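Side-chain contacts in Rab GDP dissociation inhibitor alpha (Naegleria fowleri, PDB 6C87), which probably binds prenylated, GDP-bound Rab GTPases, slows their release of GDP and keeps them soluble in the cytosol between membranes: residues K87-M90 with L95-I98; V153-D158 with F170-D175; G195-L200 with Q329-Q334; K413-T418 with E422-D427. All coordinates share one frame; numbering follows the deposited sequence.

Contact 1: residues K87-M90 with L95-I98; sequences KFLM and LVKI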
loop_
_atom_site.group_PDB
_atom_site.type_symbol
_atom_site.label_atom_id
_atom_site.label_comp_id
_atom_site.label_asym_id
_atom_site.label_seq_id
_atom_site.Cartn_x
_atom_site.Cartn_y
_atom_site.Cartn_z
ATOM N N LYS A 87 17.687 -12.361 -23.100
ATOM C CA LYS A 87 16.281 -12.111 -22.808
ATOM C C LYS A 87 15.950 -10.668 -23.161
ATOM O O LYS A 87 16.771 -9.764 -22.975
ATOM C CB LYS A 87 15.937 -12.378 -21.330
ATOM C CG LYS A 87 16.078 -13.829 -20.872
ATOM C CD LYS A 87 15.999 -13.921 -19.340
ATOM C CE LYS A 87 16.085 -15.364 -18.830
ATOM N NZ LYS A 87 14.778 -16.090 -18.879
ATOM N N PHE A 88 14.752 -10.459 -23.681
ATOM C CA PHE A 88 14.272 -9.122 -23.973
ATOM C C PHE A 88 13.554 -8.544 -22.758
ATOM O O PHE A 88 13.064 -9.273 -21.889
ATOM C CB PHE A 88 13.322 -9.146 -25.172
ATOM C CG PHE A 88 13.999 -9.418 -26.483
ATOM C CD1 PHE A 88 15.266 -8.919 -26.744
ATOM C CD2 PHE A 88 13.369 -10.173 -27.454
ATOM C CE1 PHE A 88 15.883 -9.163 -27.954
ATOM C CE2 PHE A 88 13.983 -10.422 -28.667
ATOM C CZ PHE A 88 15.234 -9.913 -28.921
ATOM N N LEU A 89 13.495 -7.218 -22.698
ATOM C CA LEU A 89 12.744 -6.546 -21.650
ATOM C C LEU A 89 11.426 -6.046 -22.230
ATOM O O LEU A 89 11.412 -5.346 -23.250
ATOM C CB LEU A 89 13.531 -5.376 -21.055
ATOM C CG LEU A 89 14.840 -5.651 -20.309
ATOM C CD1 LEU A 89 16.054 -5.663 -21.258
ATOM C CD2 LEU A 89 15.025 -4.657 -19.173
ATOM N N MET A 90 10.324 -6.404 -21.576
ATOM C CA MET A 90 9.048 -5.762 -21.861
ATOM C C MET A 90 9.161 -4.293 -21.468
ATOM O O MET A 90 9.555 -3.973 -20.342
ATOM C CB MET A 90 7.922 -6.466 -21.105
ATOM C CG MET A 90 6.590 -5.735 -21.079
ATOM S SD MET A 90 5.772 -5.600 -22.684
ATOM C CE MET A 90 5.601 -7.323 -23.152
ATOM N N LEU A 95 11.024 -5.563 -14.687
ATOM C CA LEU A 95 12.472 -5.387 -14.641
ATOM C C LEU A 95 12.866 -3.958 -14.988
ATOM O O LEU A 95 13.734 -3.369 -14.332
ATOM C CB LEU A 95 13.168 -6.384 -15.561
ATOM C CG LEU A 95 14.688 -6.204 -15.535
ATOM C CD1 LEU A 95 15.199 -6.365 -14.121
ATOM C CD2 LEU A 95 15.367 -7.201 -16.450
ATOM N N VAL A 96 12.233 -3.382 -16.009
ATOM C CA VAL A 96 12.514 -1.994 -16.361
ATOM C C VAL A 96 12.240 -1.078 -15.171
ATOM O O VAL A 96 12.979 -0.114 -14.923
ATOM C CB VAL A 96 11.692 -1.585 -17.599
ATOM C CG1 VAL A 96 11.710 -0.079 -17.786
ATOM C CG2 VAL A 96 12.226 -2.284 -18.843
ATOM N N LYS A 97 11.169 -1.354 -14.420
ATOM C CA LYS A 97 10.857 -0.523 -13.261
ATOM C C LYS A 97 11.865 -0.726 -12.135
ATOM O O LYS A 97 12.273 0.241 -11.481
ATOM C CB LYS A 97 9.430 -0.797 -12.778
ATOM C CG LYS A 97 8.371 -0.186 -13.689
ATOM C CD LYS A 97 6.953 -0.416 -13.197
ATOM C CE LYS A 97 5.955 0.233 -14.143
ATOM N NZ LYS A 97 4.574 0.240 -13.597
ATOM N N ILE A 98 12.304 -1.968 -11.912
ATOM C CA ILE A 98 13.308 -2.216 -10.881
ATOM C C ILE A 98 14.631 -1.558 -11.256
ATOM O O ILE A 98 15.295 -0.946 -10.411
ATOM C CB ILE A 98 13.488 -3.725 -10.661
ATOM C CG1 ILE A 98 12.162 -4.384 -10.296
ATOM C CG2 ILE A 98 14.479 -3.969 -9.542
ATOM C CD1 ILE A 98 12.259 -5.905 -10.206
HETATM O O HOH W 1 10.816 -5.025 -17.999
#
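Leu95, in the first turn of helix 94-102, meets Leu89 of the short strand 89-90 through one methyl each: CD2 of Leu95 lies 3.7 Å from CD2 of Leu89. The strand, paired antiparallel with strand 234-237, is followed after a short turn by helix 94-102, whose first turn packs back on it. CG of Leu95 stands opposite its own backbone N (chi1 179°), which carries the isobutyl group toward the strand; the two leucines approach at a slant rather than side by side. Phe421 and Leu22 also pack on Leu95, and continue the apolar layer.

Val96 follows and faces the same leucine from another side. Its CG2 is 3.7 Å from Leu89 CD2 and 3.5 Å from Met90 O, so this one methyl spans both strand residues. The CA atoms of Leu89 and Val96, 7.0 Å apart, are the nearest CA pair across the two segments. The amide of Val96, in the opening turn of the helix, is served by water 1: Val96 N donates to it at 2.9 Å, while the same water donates to Met90 O, also at 2.9 Å.

Contact 2: residues V153-D158 with F170-D175; sequences VSYLYD and FDCSKD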
loop_
_atom_site.group_PDB
_atom_site.type_symbol
_atom_site.label_atom_id
_atom_site.label_comp_id
_atom_site.label_asym_id
_atom_site.label_seq_id
_atom_site.Cartn_x
_atom_site.Cartn_y
_atom_site.Cartn_z
ATOM N N VAL A 153 -11.498 -10.885 -28.583
ATOM C CA VAL A 153 -10.512 -9.836 -28.350
ATOM C C VAL A 153 -11.185 -8.473 -28.296
ATOM O O VAL A 153 -10.768 -7.599 -27.525
ATOM C CB VAL A 153 -9.399 -9.896 -29.414
ATOM C CG1 VAL A 153 -8.502 -8.660 -29.339
ATOM C CG2 VAL A 153 -8.571 -11.164 -29.232
ATOM N N SER A 154 -12.235 -8.269 -29.100
ATOM C CA SER A 154 -13.007 -7.033 -29.003
ATOM C C SER A 154 -13.589 -6.860 -27.606
ATOM O O SER A 154 -13.570 -5.756 -27.045
ATOM C CB SER A 154 -14.118 -7.020 -30.053
ATOM O OG SER A 154 -13.806 -6.151 -31.128
ATOM N N TYR A 155 -14.119 -7.942 -27.030
ATOM C CA TYR A 155 -14.691 -7.869 -25.689
ATOM C C TYR A 155 -13.638 -7.527 -24.641
ATOM O O TYR A 155 -13.905 -6.742 -23.724
ATOM C CB TYR A 155 -15.396 -9.184 -25.340
ATOM C CG TYR A 155 -15.670 -9.355 -23.858
ATOM C CD1 TYR A 155 -16.639 -8.594 -23.207
ATOM C CD2 TYR A 155 -14.966 -10.297 -23.112
ATOM C CE1 TYR A 155 -16.882 -8.752 -21.851
ATOM C CE2 TYR A 155 -15.206 -10.465 -21.758
ATOM C CZ TYR A 155 -16.163 -9.692 -21.136
ATOM O OH TYR A 155 -16.402 -9.863 -19.795
ATOM N N LEU A 156 -12.439 -8.108 -24.754
ATOM C CA LEU A 156 -11.420 -7.891 -23.727
ATOM C C LEU A 156 -10.869 -6.470 -23.772
ATOM O O LEU A 156 -10.658 -5.852 -22.722
ATOM C CB LEU A 156 -10.297 -8.921 -23.869
ATOM C CG LEU A 156 -10.746 -10.373 -23.669
ATOM C CD1 LEU A 156 -9.635 -11.356 -24.012
ATOM C CD2 LEU A 156 -11.266 -10.602 -22.255
ATOM N N TYR A 157 -10.654 -5.923 -24.970
ATOM C CA TYR A 157 -10.136 -4.565 -25.066
ATOM C C TYR A 157 -11.196 -3.529 -24.710
ATOM O O TYR A 157 -10.847 -2.420 -24.293
ATOM C CB TYR A 157 -9.589 -4.296 -26.469
ATOM N N ASP A 158 -12.477 -3.865 -24.847
ATOM C CA ASP A 158 -13.554 -2.965 -24.462
ATOM C C ASP A 158 -13.965 -3.126 -23.007
ATOM O O ASP A 158 -14.841 -2.388 -22.544
ATOM C CB ASP A 158 -14.779 -3.172 -25.355
ATOM C CG ASP A 158 -14.601 -2.575 -26.729
ATOM O OD1 ASP A 158 -13.534 -1.980 -26.976
ATOM O OD2 ASP A 158 -15.530 -2.684 -27.554
ATOM N N PHE A 170 -19.869 -11.058 -17.319
ATOM C CA PHE A 170 -18.654 -11.539 -16.680
ATOM C C PHE A 170 -18.099 -10.468 -15.750
ATOM O O PHE A 170 -18.155 -9.274 -16.061
ATOM C CB PHE A 170 -17.596 -11.913 -17.721
ATOM C CG PHE A 170 -17.882 -13.196 -18.442
ATOM C CD1 PHE A 170 -17.680 -14.416 -17.820
ATOM C CD2 PHE A 170 -18.346 -13.181 -19.749
ATOM C CE1 PHE A 170 -17.941 -15.598 -18.487
ATOM C CE2 PHE A 170 -18.606 -14.360 -20.423
ATOM C CZ PHE A 170 -18.402 -15.569 -19.792
ATOM N N ASP A 171 -17.568 -10.899 -14.610
ATOM C CA ASP A 171 -16.853 -10.030 -13.677
ATOM C C ASP A 171 -15.397 -10.485 -13.698
ATOM O O ASP A 171 -15.007 -11.400 -12.971
ATOM C CB ASP A 171 -17.439 -10.095 -12.269
ATOM C CG ASP A 171 -16.712 -9.180 -11.286
ATOM O OD1 ASP A 171 -17.148 -9.096 -10.117
ATOM O OD2 ASP A 171 -15.725 -8.520 -11.683
ATOM N N CYS A 172 -14.589 -9.825 -14.528
ATOM C CA CYS A 172 -13.215 -10.262 -14.733
ATOM C C CYS A 172 -12.341 -10.061 -13.504
ATOM O O CYS A 172 -11.240 -10.619 -13.450
ATOM C CB CYS A 172 -12.626 -9.534 -15.940
ATOM S SG CYS A 172 -13.525 -9.868 -17.481
ATOM N N SER A 173 -12.798 -9.284 -12.520
ATOM C CA SER A 173 -12.092 -9.212 -11.246
ATOM C C SER A 173 -12.201 -10.518 -10.469
ATOM O O SER A 173 -11.331 -10.820 -9.645
ATOM C CB SER A 173 -12.627 -8.053 -10.411
ATOM O OG SER A 173 -14.033 -8.136 -10.292
ATOM N N LYS A 174 -13.266 -11.286 -10.688
ATOM C CA LYS A 174 -13.472 -12.564 -10.015
ATOM C C LYS A 174 -13.428 -13.767 -10.948
ATOM O O LYS A 174 -12.852 -14.796 -10.586
ATOM C CB LYS A 174 -14.816 -12.553 -9.269
ATOM N N ASP A 175 -14.025 -13.673 -12.137
ATOM C CA ASP A 175 -14.039 -14.787 -13.080
ATOM C C ASP A 175 -12.659 -15.006 -13.694
ATOM O O ASP A 175 -11.870 -14.071 -13.854
ATOM C CB ASP A 175 -15.065 -14.553 -14.191
ATOM C CG ASP A 175 -16.493 -14.581 -13.685
ATOM O OD1 ASP A 175 -16.755 -15.269 -12.676
ATOM O OD2 ASP A 175 -17.355 -13.926 -14.306
#
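Tyr155 OH is held by one hydrogen bond, to the backbone O of His167 in the loop that follows its helix, and two side chains of the 170-175 segment come up to it: Phe170 CB at 3.2 Å and Cys172 SG at 3.7 Å. These two are packing neighbours; the hydrogen bond of the buried hydroxyl is the one to His167. The phenol reaches that far because CG of Tyr155 is swung opposite its backbone N (chi1 164°); the CA atoms of Tyr155 and Phe170 are still 10.5 Å apart, and the ring bridges the gap. Tyr155 and Phe170 cross at about a right angle, the hydroxyl coming in beside the root of the phenylalanine, while the Phe170 ring itself makes an edge-to-face pair with Tyr183 of helix 177-184.

The setting is the all-helical region of the GDI fold. Helix 143-157 ends here, and the returning loop and the end of the helix both pack on helices 177-184 and 212-229; Cys172 touches Ile180 of the former and Leu213 and Ile216 of the latter. In related GDIs a helical domain of this kind accommodates the Rab prenyl group, though nothing bound is modelled here.

Within the loop, Asp171 and Asp175 bond to each other in both directions. Asp171 N donates to Asp175 OD2 over 3.0 Å at 162°, meeting the carboxylate from above, 46° out of its plane. In return Asp171 O accepts from Asp175 N, and Lys174 N adds a second donor to the same oxygen at 2.9 Å.

Contact 3: residues G195-L200 with Q329-Q334; sequences GHAVAL and QIIFPQ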
loop_
_atom_site.group_PDB
_atom_site.type_symbol
_atom_site.label_atom_id
_atom_site.label_comp_id
_atom_site.label_asym_id
_atom_site.label_seq_id
_atom_site.Cartn_x
_atom_site.Cartn_y
_atom_site.Cartn_z
ATOM N N GLY A 195 -2.391 -16.051 -25.110
ATOM C CA GLY A 195 -1.882 -16.302 -23.780
ATOM C C GLY A 195 -0.371 -16.350 -23.707
ATOM O O GLY A 195 0.218 -15.864 -22.733
ATOM N N HIS A 196 0.275 -16.930 -24.719
ATOM C CA HIS A 196 1.720 -17.131 -24.677
ATOM C C HIS A 196 2.497 -16.022 -25.374
ATOM O O HIS A 196 3.549 -15.609 -24.884
ATOM C CB HIS A 196 2.096 -18.484 -25.296
ATOM C CG HIS A 196 1.537 -19.665 -24.562
ATOM N ND1 HIS A 196 2.328 -20.675 -24.063
ATOM C CD2 HIS A 196 0.263 -20.001 -24.251
ATOM C CE1 HIS A 196 1.566 -21.581 -23.474
ATOM N NE2 HIS A 196 0.309 -21.193 -23.572
ATOM N N ALA A 197 2.005 -15.516 -26.499
ATOM C CA ALA A 197 2.747 -14.512 -27.250
ATOM C C ALA A 197 2.381 -13.083 -26.868
ATOM O O ALA A 197 3.210 -12.184 -27.055
ATOM C CB ALA A 197 2.533 -14.704 -28.758
ATOM N N VAL A 198 1.173 -12.847 -26.346
ATOM C CA VAL A 198 0.772 -11.503 -25.935
ATOM C C VAL A 198 0.900 -11.324 -24.427
ATOM O O VAL A 198 1.587 -10.411 -23.956
ATOM C CB VAL A 198 -0.668 -11.180 -26.369
ATOM C CG1 VAL A 198 -1.020 -9.771 -25.938
ATOM C CG2 VAL A 198 -0.836 -11.339 -27.863
ATOM N N ALA A 199 0.223 -12.179 -23.663
ATOM C CA ALA A 199 0.223 -12.070 -22.209
ATOM C C ALA A 199 1.446 -12.712 -21.565
ATOM O O ALA A 199 1.681 -12.490 -20.371
ATOM C CB ALA A 199 -1.059 -12.684 -21.642
ATOM N N LEU A 200 2.209 -13.505 -22.325
ATOM C CA LEU A 200 3.514 -14.045 -21.929
ATOM C C LEU A 200 3.425 -15.106 -20.835
ATOM O O LEU A 200 4.368 -15.287 -20.062
ATOM C CB LEU A 200 4.473 -12.928 -21.497
ATOM C CG LEU A 200 4.724 -11.836 -22.534
ATOM C CD1 LEU A 200 5.986 -11.070 -22.164
ATOM C CD2 LEU A 200 4.799 -12.393 -23.966
ATOM N N GLN A 329 11.579 -11.089 -31.570
ATOM C CA GLN A 329 11.072 -12.084 -30.633
ATOM C C GLN A 329 10.225 -13.089 -31.409
ATOM O O GLN A 329 9.362 -12.692 -32.201
ATOM C CB GLN A 329 10.233 -11.412 -29.544
ATOM C CG GLN A 329 9.606 -12.366 -28.539
ATOM C CD GLN A 329 10.589 -12.834 -27.481
ATOM O OE1 GLN A 329 11.508 -13.601 -27.765
ATOM N NE2 GLN A 329 10.380 -12.391 -26.242
ATOM N N ILE A 330 10.463 -14.385 -31.180
ATOM C CA ILE A 330 9.728 -15.461 -31.846
ATOM C C ILE A 330 9.307 -16.490 -30.805
ATOM O O ILE A 330 10.165 -17.113 -30.171
ATOM C CB ILE A 330 10.569 -16.140 -32.940
ATOM C CG1 ILE A 330 11.326 -15.097 -33.771
ATOM C CG2 ILE A 330 9.667 -16.990 -33.834
ATOM C CD1 ILE A 330 12.240 -15.689 -34.796
ATOM N N ILE A 331 7.995 -16.693 -30.657
ATOM C CA ILE A 331 7.426 -17.627 -29.682
ATOM C C ILE A 331 6.928 -18.885 -30.385
ATOM O O ILE A 331 6.271 -18.806 -31.430
ATOM C CB ILE A 331 6.294 -16.964 -28.879
ATOM C CG1 ILE A 331 6.785 -15.652 -28.270
ATOM C CG2 ILE A 331 5.779 -17.901 -27.796
ATOM C CD1 ILE A 331 7.991 -15.836 -27.385
ATOM N N PHE A 332 7.249 -20.049 -29.816
ATOM C CA PHE A 332 6.781 -21.348 -30.300
ATOM C C PHE A 332 5.929 -21.996 -29.214
ATOM O O PHE A 332 6.458 -22.701 -28.342
ATOM C CB PHE A 332 7.962 -22.240 -30.685
ATOM C CG PHE A 332 8.745 -21.726 -31.855
ATOM C CD1 PHE A 332 9.658 -20.696 -31.693
ATOM C CD2 PHE A 332 8.571 -22.265 -33.120
ATOM C CE1 PHE A 332 10.382 -20.205 -32.771
ATOM C CE2 PHE A 332 9.296 -21.778 -34.200
ATOM C CZ PHE A 332 10.203 -20.744 -34.023
ATOM N N PRO A 333 4.611 -21.779 -29.219
ATOM C CA PRO A 333 3.765 -22.330 -28.146
ATOM C C PRO A 333 3.791 -23.857 -28.106
ATOM O O PRO A 333 3.831 -24.528 -29.140
ATOM C CB PRO A 333 2.368 -21.794 -28.485
ATOM C CG PRO A 333 2.620 -20.601 -29.379
ATOM C CD PRO A 333 3.846 -20.944 -30.161
ATOM N N GLN A 334 3.758 -24.407 -26.891
ATOM C CA GLN A 334 3.902 -25.850 -26.749
ATOM C C GLN A 334 2.768 -26.599 -27.445
ATOM O O GLN A 334 2.990 -27.662 -28.040
ATOM C CB GLN A 334 3.984 -26.235 -25.269
ATOM C CG GLN A 334 2.726 -26.018 -24.456
ATOM C CD GLN A 334 2.997 -26.001 -22.963
ATOM O OE1 GLN A 334 2.625 -26.930 -22.240
ATOM N NE2 GLN A 334 3.594 -24.916 -22.483
#
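Helix-on-sheet packing joins helix 188-198 to strand 328-332, about 130 residues further along the chain, at a buried junction between the helical region and the mixed beta-sheet of the GDI fold. The strand runs between strand 111-121, parallel to it, and strand 343-349, antiparallel, so the helix rests on an interior strand. The evidence is the backbone approach: the CA atoms of Ala197 and Ile331 are 6.1 Å apart. Ala197 supplies only a methyl, CB, 4.4 Å from Ile331 CG1. The gamma branch CG2 of Ile331 turns instead to His196, resting 4.3 Å from its carbonyl O. The helix has a wider pi-type turn at 195-198, exactly where it meets the strand.

His196 extends beyond the strand toward the residues that follow it. Its ring is fixed from two directions, ND1 being hydrogen-bonded to Asp342 and NE2 to Asp204. With a carboxylate at each nitrogen, a protonated imidazolium would probably be favoured. Asp342 bridges histidine and glutamine, its OD2 bonded to His196 ND1 and its OD1 to the backbone N of Gln334. The Gln334 side chain, extended beyond CG, comes to the edge of the imidazole near the ring plane, with the amide turned 74° from it, and NE2 stops 4.0 Å from His196 CE1.

Contact 4: residues K413-T418 with E422-D427; sequences KSYDAT and ESCAVD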
loop_
_atom_site.group_PDB
_atom_site.type_symbol
_atom_site.label_atom_id
_atom_site.label_comp_id
_atom_site.label_asym_id
_atom_site.label_seq_id
_atom_site.Cartn_x
_atom_site.Cartn_y
_atom_site.Cartn_z
ATOM N N LYS A 413 17.092 -18.280 -8.408
ATOM C CA LYS A 413 16.792 -19.377 -9.309
ATOM C C LYS A 413 17.642 -19.273 -10.566
ATOM O O LYS A 413 18.066 -18.185 -10.965
ATOM C CB LYS A 413 15.310 -19.379 -9.680
ATOM C CG LYS A 413 14.393 -19.666 -8.507
ATOM C CD LYS A 413 12.935 -19.618 -8.916
ATOM C CE LYS A 413 12.044 -19.906 -7.724
ATOM N NZ LYS A 413 10.610 -19.783 -8.077
ATOM N N SER A 414 17.919 -20.426 -11.172
ATOM C CA SER A 414 18.534 -20.425 -12.489
ATOM C C SER A 414 17.593 -19.775 -13.497
ATOM O O SER A 414 16.367 -19.806 -13.352
ATOM C CB SER A 414 18.862 -21.848 -12.924
ATOM O OG SER A 414 19.721 -22.471 -11.985
ATOM N N TYR A 415 18.168 -19.224 -14.557
ATOM C CA TYR A 415 17.345 -18.551 -15.549
ATOM C C TYR A 415 16.617 -19.589 -16.397
ATOM O O TYR A 415 17.227 -20.541 -16.895
ATOM C CB TYR A 415 18.204 -17.624 -16.407
ATOM C CG TYR A 415 18.860 -16.559 -15.570
ATOM C CD1 TYR A 415 18.112 -15.523 -15.033
ATOM C CD2 TYR A 415 20.220 -16.599 -15.297
ATOM C CE1 TYR A 415 18.699 -14.548 -14.247
ATOM C CE2 TYR A 415 20.820 -15.626 -14.520
ATOM C CZ TYR A 415 20.055 -14.602 -13.990
ATOM O OH TYR A 415 20.641 -13.625 -13.203
ATOM N N ASP A 416 15.307 -19.405 -16.549
ATOM C CA ASP A 416 14.507 -20.324 -17.340
ATOM C C ASP A 416 14.696 -20.023 -18.823
ATOM O O ASP A 416 15.421 -19.099 -19.215
ATOM C CB ASP A 416 13.041 -20.268 -16.898
ATOM C CG ASP A 416 12.375 -18.907 -17.143
ATOM O OD1 ASP A 416 12.828 -18.118 -18.000
ATOM O OD2 ASP A 416 11.387 -18.610 -16.436
ATOM N N ALA A 417 14.020 -20.818 -19.659
ATOM C CA ALA A 417 14.233 -20.774 -21.101
ATOM C C ALA A 417 13.623 -19.546 -21.770
ATOM O O ALA A 417 14.013 -19.222 -22.897
ATOM C CB ALA A 417 13.662 -22.036 -21.747
ATOM N N THR A 418 12.691 -18.858 -21.117
ATOM C CA THR A 418 12.023 -17.729 -21.750
ATOM C C THR A 418 13.030 -16.673 -22.189
ATOM O O THR A 418 14.070 -16.462 -21.555
ATOM C CB THR A 418 10.997 -17.096 -20.801
ATOM O OG1 THR A 418 11.672 -16.430 -19.722
ATOM C CG2 THR A 418 10.072 -18.168 -20.231
ATOM N N GLU A 422 10.395 -11.377 -17.272
ATOM C CA GLU A 422 9.406 -11.308 -16.190
ATOM C C GLU A 422 9.717 -12.286 -15.057
ATOM O O GLU A 422 9.655 -11.929 -13.874
ATOM C CB GLU A 422 8.004 -11.580 -16.716
ATOM C CG GLU A 422 6.948 -11.055 -15.781
ATOM C CD GLU A 422 5.568 -11.538 -16.133
ATOM O OE1 GLU A 422 4.626 -11.233 -15.372
ATOM O OE2 GLU A 422 5.430 -12.231 -17.163
ATOM N N SER A 423 10.025 -13.537 -15.395
ATOM C CA SER A 423 10.273 -14.514 -14.342
ATOM C C SER A 423 11.547 -14.177 -13.570
ATOM O O SER A 423 11.625 -14.418 -12.358
ATOM C CB SER A 423 10.306 -15.924 -14.943
ATOM O OG SER A 423 11.446 -16.128 -15.749
ATOM N N CYS A 424 12.545 -13.602 -14.243
ATOM C CA CYS A 424 13.711 -13.108 -13.521
ATOM C C CYS A 424 13.340 -11.962 -12.578
ATOM O O CYS A 424 13.804 -11.916 -11.431
ATOM C CB CYS A 424 14.788 -12.676 -14.518
ATOM S SG CYS A 424 16.046 -11.591 -13.836
ATOM N N ALA A 425 12.483 -11.037 -13.033
ATOM C CA ALA A 425 12.052 -9.927 -12.181
ATOM C C ALA A 425 11.234 -10.416 -10.992
ATOM O O ALA A 425 11.378 -9.896 -9.876
ATOM C CB ALA A 425 11.252 -8.910 -12.996
ATOM N N VAL A 426 10.364 -11.409 -11.210
ATOM C CA VAL A 426 9.604 -11.992 -10.106
ATOM C C VAL A 426 10.552 -12.602 -9.076
ATOM O O VAL A 426 10.328 -12.494 -7.862
ATOM C CB VAL A 426 8.582 -13.019 -10.643
ATOM C CG1 VAL A 426 8.003 -13.856 -9.527
ATOM C CG2 VAL A 426 7.454 -12.306 -11.383
ATOM N N ASP A 427 11.635 -13.240 -9.538
ATOM C CA ASP A 427 12.619 -13.789 -8.606
ATOM C C ASP A 427 13.327 -12.688 -7.817
ATOM O O ASP A 427 13.553 -12.837 -6.611
ATOM C CB ASP A 427 13.642 -14.646 -9.354
ATOM C CG ASP A 427 14.469 -15.514 -8.421
ATOM O OD1 ASP A 427 13.956 -15.867 -7.338
ATOM O OD2 ASP A 427 15.624 -15.849 -8.767
HETATM O O HOH W 2 14.409 -16.632 -15.429
HETATM O O HOH W 3 9.773 -14.487 -18.110
#
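Ser423 and Asp416 make the central polar link between the loop 413-418 and the first turn of helix 422-436: Ser423 OG donates to Asp416 OD2 at 2.6 Å, reaching it from above the carboxylate plane. The other oxygen, Asp416 OD1, is taken by Thr418 OG1 at 2.7 Å, weakly by Thr418 N, and by a salt bridge to Lys87. With chi1 at 64°, the Asp416 carboxylate lies between its own backbone N and carbonyl carbon, where it can serve loop and helix together. Two waters add to it. Water 2 accepts from Asp416 N and donates to Ser423 OG; water 3 donates to Thr418 OG1 and accepts, at 2.9 Å, from Ser423 N, an amide of the opening helical turn.

One turn on, Asp427 OD2 accepts Lys413 N at 2.9 Å and 169°, on the syn side, 27° out of the carboxylate plane. Between these polar ends, Cys424 SG sits at the edge of the Tyr415 ring, 4.0 Å from CE1, while Tyr415 OH is bonded to Thr23 N. Strand 409-411 is an edge strand of the five-stranded parallel sheet, and this loop leads from it into the C-terminal helix: a strand-loop-helix connection of the Rossmann-like fold.

Overall arrangement
Contacts 1, 3 and 4 form a connected group near the middle of the chain, while contact 2 lies apart in the helical region, its centre 26, 21 and 28 Å from those of contacts 1, 3 and 4. Contact 1 is the hub. Toward contact 4, centres 11 Å apart, Lys87 NZ lies 2.8 Å from Thr418 O, a probable hydrogen bond, and Leu95 N packs on Ala425 CB. Toward contact 3, whose centre is 17 Å away, Met90 CE reaches Leu200 CD1 at 3.9 Å and Phe88 CE2 packs 3.8 Å from Gln329 N. Contacts 1 and 3 also share the mixed sheet. Contacts 3 and 4 approach to about 4 Å between nearest atoms without touching.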